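Local coordinates for protein putative cellulase CEL6 (Mycobacterium tuberculosis, PDB 1UP3) that probably hydrolyses internal beta-1,4-glucosidic linkages of cellulose, as a family 6 endoglucanase, at residues R239-T247 and A256-G264. Residues are numbered along the deposited sequence; the frame is centred on the assembly and turned at random.
Sequences RALGAPPTT and AYLWIKRPG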
loop_
_atom_site.group_PDB
_atom_site.type_symbol
_atom_site.label_atom_id
_atom_site.label_comp_id
_atom_site.label_asym_id
_atom_site.label_seq_id
_atom_site.Cartn_x
_atom_site.Cartn_y
_atom_site.Cartn_z
ATOM N N ARG A 239 12.104 3.088 14.808
ATOM C CA ARG A 239 12.091 2.850 13.363
ATOM C C ARG A 239 12.456 4.139 12.628
ATOM O O ARG A 239 12.279 5.223 13.148
ATOM C CB ARG A 239 10.717 2.354 12.889
ATOM C CG ARG A 239 10.193 1.096 13.593
ATOM C CD ARG A 239 11.164 -0.065 13.691
ATOM N NE ARG A 239 11.881 -0.053 14.946
ATOM C CZ ARG A 239 13.127 -0.488 15.143
ATOM N NH1 ARG A 239 13.914 -0.928 14.171
ATOM N NH2 ARG A 239 13.610 -0.444 16.364
ATOM N N ALA A 240 12.865 4.019 11.369
ATOM C CA ALA A 240 13.325 5.164 10.597
ATOM C C ALA A 240 12.712 5.125 9.225
ATOM O O ALA A 240 12.496 4.042 8.684
ATOM C CB ALA A 240 14.840 5.105 10.493
ATOM N N LEU A 241 12.478 6.296 8.649
ATOM C CA LEU A 241 12.151 6.378 7.230
ATOM C C LEU A 241 13.190 5.597 6.440
ATOM O O LEU A 241 14.422 5.659 6.741
ATOM C CB LEU A 241 12.204 7.819 6.757
ATOM C CG LEU A 241 11.298 8.816 7.452
ATOM C CD1 LEU A 241 11.630 10.198 6.896
ATOM C CD2 LEU A 241 9.838 8.475 7.266
ATOM N N GLY A 242 12.701 4.888 5.414
ATOM C CA GLY A 242 13.560 4.195 4.473
ATOM C C GLY A 242 13.804 4.996 3.207
ATOM O O GLY A 242 13.493 6.203 3.128
ATOM N N ALA A 243 14.410 4.349 2.218
ATOM C CA ALA A 243 14.719 4.986 0.935
ATOM C C ALA A 243 13.552 5.712 0.347
ATOM O O ALA A 243 12.474 5.168 0.309
ATOM C CB ALA A 243 15.154 3.920 -0.075
ATOM N N PRO A 244 13.727 6.953 -0.116
ATOM C CA PRO A 244 12.652 7.633 -0.800
ATOM C C PRO A 244 12.238 6.909 -2.078
ATOM O O PRO A 244 13.051 6.152 -2.662
ATOM C CB PRO A 244 13.199 9.037 -1.096
ATOM C CG PRO A 244 14.393 9.196 -0.198
ATOM C CD PRO A 244 14.893 7.832 0.134
ATOM N N PRO A 245 10.991 7.094 -2.476
ATOM C CA PRO A 245 10.473 6.392 -3.656
ATOM C C PRO A 245 11.358 6.577 -4.883
ATOM O O PRO A 245 11.837 7.684 -5.181
ATOM C CB PRO A 245 9.061 6.967 -3.823
ATOM C CG PRO A 245 8.691 7.395 -2.436
ATOM C CD PRO A 245 9.939 7.881 -1.809
ATOM N N THR A 246 11.559 5.474 -5.599
ATOM C CA THR A 246 12.491 5.416 -6.731
ATOM C C THR A 246 12.291 4.163 -7.559
ATOM O O THR A 246 11.844 3.139 -7.052
ATOM C CB THR A 246 13.957 5.513 -6.251
ATOM O OG1 THR A 246 14.852 5.578 -7.382
ATOM C CG2 THR A 246 14.408 4.285 -5.453
ATOM N N THR A 247 12.677 4.222 -8.832
ATOM C CA THR A 247 12.762 3.013 -9.646
ATOM C C THR A 247 14.194 2.482 -9.741
ATOM O O THR A 247 14.412 1.440 -10.364
ATOM C CB THR A 247 12.200 3.206 -11.062
ATOM O OG1 THR A 247 12.899 4.290 -11.702
ATOM C CG2 THR A 247 10.730 3.581 -11.007
ATOM N N ALA A 256 9.938 -0.754 -8.198
ATOM C CA ALA A 256 10.124 0.450 -7.403
ATOM C C ALA A 256 10.181 0.188 -5.925
ATOM O O ALA A 256 9.631 -0.798 -5.438
ATOM C CB ALA A 256 8.951 1.448 -7.649
ATOM N N TYR A 257 10.812 1.117 -5.229
ATOM C CA TYR A 257 10.573 1.369 -3.809
ATOM C C TYR A 257 9.533 2.470 -3.724
ATOM O O TYR A 257 9.674 3.481 -4.407
ATOM C CB TYR A 257 11.849 1.806 -3.076
ATOM C CG TYR A 257 13.055 0.920 -3.247
ATOM C CD1 TYR A 257 12.933 -0.413 -3.528
ATOM C CD2 TYR A 257 14.339 1.465 -3.134
ATOM C CE1 TYR A 257 14.077 -1.235 -3.696
ATOM C CE2 TYR A 257 15.454 0.693 -3.303
ATOM C CZ TYR A 257 15.320 -0.654 -3.588
ATOM O OH TYR A 257 16.415 -1.437 -3.785
ATOM N N LEU A 258 8.458 2.242 -2.983
ATOM C CA LEU A 258 7.383 3.216 -2.804
ATOM C C LEU A 258 7.157 3.499 -1.346
ATOM O O LEU A 258 7.504 2.665 -0.486
ATOM C CB LEU A 258 6.062 2.738 -3.419
ATOM C CG LEU A 258 6.050 2.449 -4.931
ATOM C CD1 LEU A 258 4.709 1.845 -5.316
ATOM C CD2 LEU A 258 6.396 3.710 -5.742
ATOM N N TRP A 259 6.546 4.640 -1.047
ATOM C CA TRP A 259 6.020 4.824 0.322
ATOM C C TRP A 259 4.518 4.582 0.235
ATOM O O TRP A 259 3.793 5.432 -0.278
ATOM C CB TRP A 259 6.326 6.217 0.869
ATOM C CG TRP A 259 7.747 6.412 1.279
ATOM C CD1 TRP A 259 8.831 5.594 1.006
ATOM C CD2 TRP A 259 8.257 7.507 2.042
ATOM N NE1 TRP A 259 9.971 6.158 1.514
ATOM C CE2 TRP A 259 9.647 7.305 2.189
ATOM C CE3 TRP A 259 7.674 8.620 2.644
ATOM C CZ2 TRP A 259 10.470 8.208 2.875
ATOM C CZ3 TRP A 259 8.499 9.510 3.354
ATOM C CH2 TRP A 259 9.874 9.288 3.443
ATOM N N ILE A 260 4.090 3.381 0.599
ATOM C CA ILE A 260 2.686 2.997 0.496
ATOM C C ILE A 260 1.951 3.430 1.759
ATOM O O ILE A 260 1.058 4.288 1.707
ATOM C CB ILE A 260 2.561 1.499 0.126
ATOM C CG1 ILE A 260 3.294 1.266 -1.196
ATOM C CG2 ILE A 260 1.053 1.136 0.011
ATOM C CD1 ILE A 260 3.341 -0.144 -1.667
ATOM N N LYS A 261 2.358 2.902 2.905
ATOM C CA LYS A 261 1.983 3.474 4.179
ATOM C C LYS A 261 2.452 4.922 4.239
ATOM O O LYS A 261 3.521 5.234 3.725
ATOM C CB LYS A 261 2.630 2.661 5.305
ATOM C CG LYS A 261 2.594 3.260 6.711
ATOM C CD LYS A 261 1.257 3.149 7.316
ATOM C CE LYS A 261 1.232 3.871 8.663
ATOM N NZ LYS A 261 0.035 3.494 9.438
ATOM N N ARG A 262 1.628 5.793 4.848
ATOM C CA ARG A 262 1.964 7.199 5.023
ATOM C C ARG A 262 2.616 7.419 6.393
ATOM O O ARG A 262 1.939 7.298 7.423
ATOM C CB ARG A 262 0.707 8.047 4.908
ATOM C CG ARG A 262 0.100 8.087 3.489
ATOM C CD ARG A 262 -0.910 9.232 3.220
ATOM N NE ARG A 262 -1.063 9.466 1.779
ATOM C CZ ARG A 262 -1.662 10.536 1.188
ATOM N NH1 ARG A 262 -2.185 11.547 1.862
ATOM N NH2 ARG A 262 -1.724 10.576 -0.119
ATOM N N PRO A 263 3.916 7.734 6.427
ATOM C CA PRO A 263 4.612 7.943 7.717
ATOM C C PRO A 263 3.927 8.979 8.536
ATOM O O PRO A 263 3.608 10.059 8.061
ATOM C CB PRO A 263 6.003 8.436 7.320
ATOM C CG PRO A 263 6.215 7.855 5.969
ATOM C CD PRO A 263 4.857 7.898 5.297
ATOM N N GLY A 264 3.708 8.642 9.804
ATOM C CA GLY A 264 2.999 9.518 10.722
ATOM C C GLY A 264 1.625 8.996 11.063
ATOM O O GLY A 264 1.122 9.249 12.149
#
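Thr246 and Tyr257 join the two segments by a pair of backbone hydrogen bonds, Thr246 N to Tyr257 O at 3.0 Å and Tyr257 N to Thr246 O at 2.9 Å. Together they make a single antiparallel bridge, a hydrogen-bonded pair. The same two carbonyls also take CA-H...O contacts, Tyr257 O from Pro245 CA and Thr246 O from Ala256 CA. A third bond runs from the Trp259 indole NE1 to Ala243 O over 2.9 Å, the nitrogen standing above the carbonyl plane, 43° out of it. Ala243 O accepts a second bond, from the Thr218 hydroxyl, so the backbone oxygen is gripped by two donors.

The bridge lies on strand 254-258, an outermost strand of the parallel sheet of the distorted beta/alpha barrel that is characteristic of family 6 glycoside hydrolases. The strand pairs with 213-217 within that sheet, and the loop between the two strands brings Thr246 antiparallel to Tyr257 for this one bridge, without forming a regular strand.

The side chains add apolar contacts. Pro245 CD sits over the five-membered ring of Trp259 in a CH-pi contact, 3.8 Å from its centroid and 13° off the normal. With CG anti to its carbonyl carbon (chi1 -75°), Trp259 extends its six-membered ring to Leu241, whose CD2 lies 3.9 Å from Trp259 CH2. Leu241 CD2 also meets Pro263 CB at 3.8 Å, while Leu241 packs on Leu288 and Ala289 of helix 282-291. The Thr246 and Tyr257 side chains lie side by side, pointing the same way, with Thr246 CG2 3.7 Å from Tyr257 CD2, and Ala243 CB approaches the same ring atom; Ile199 of helix 195-208 also touches the tyrosine.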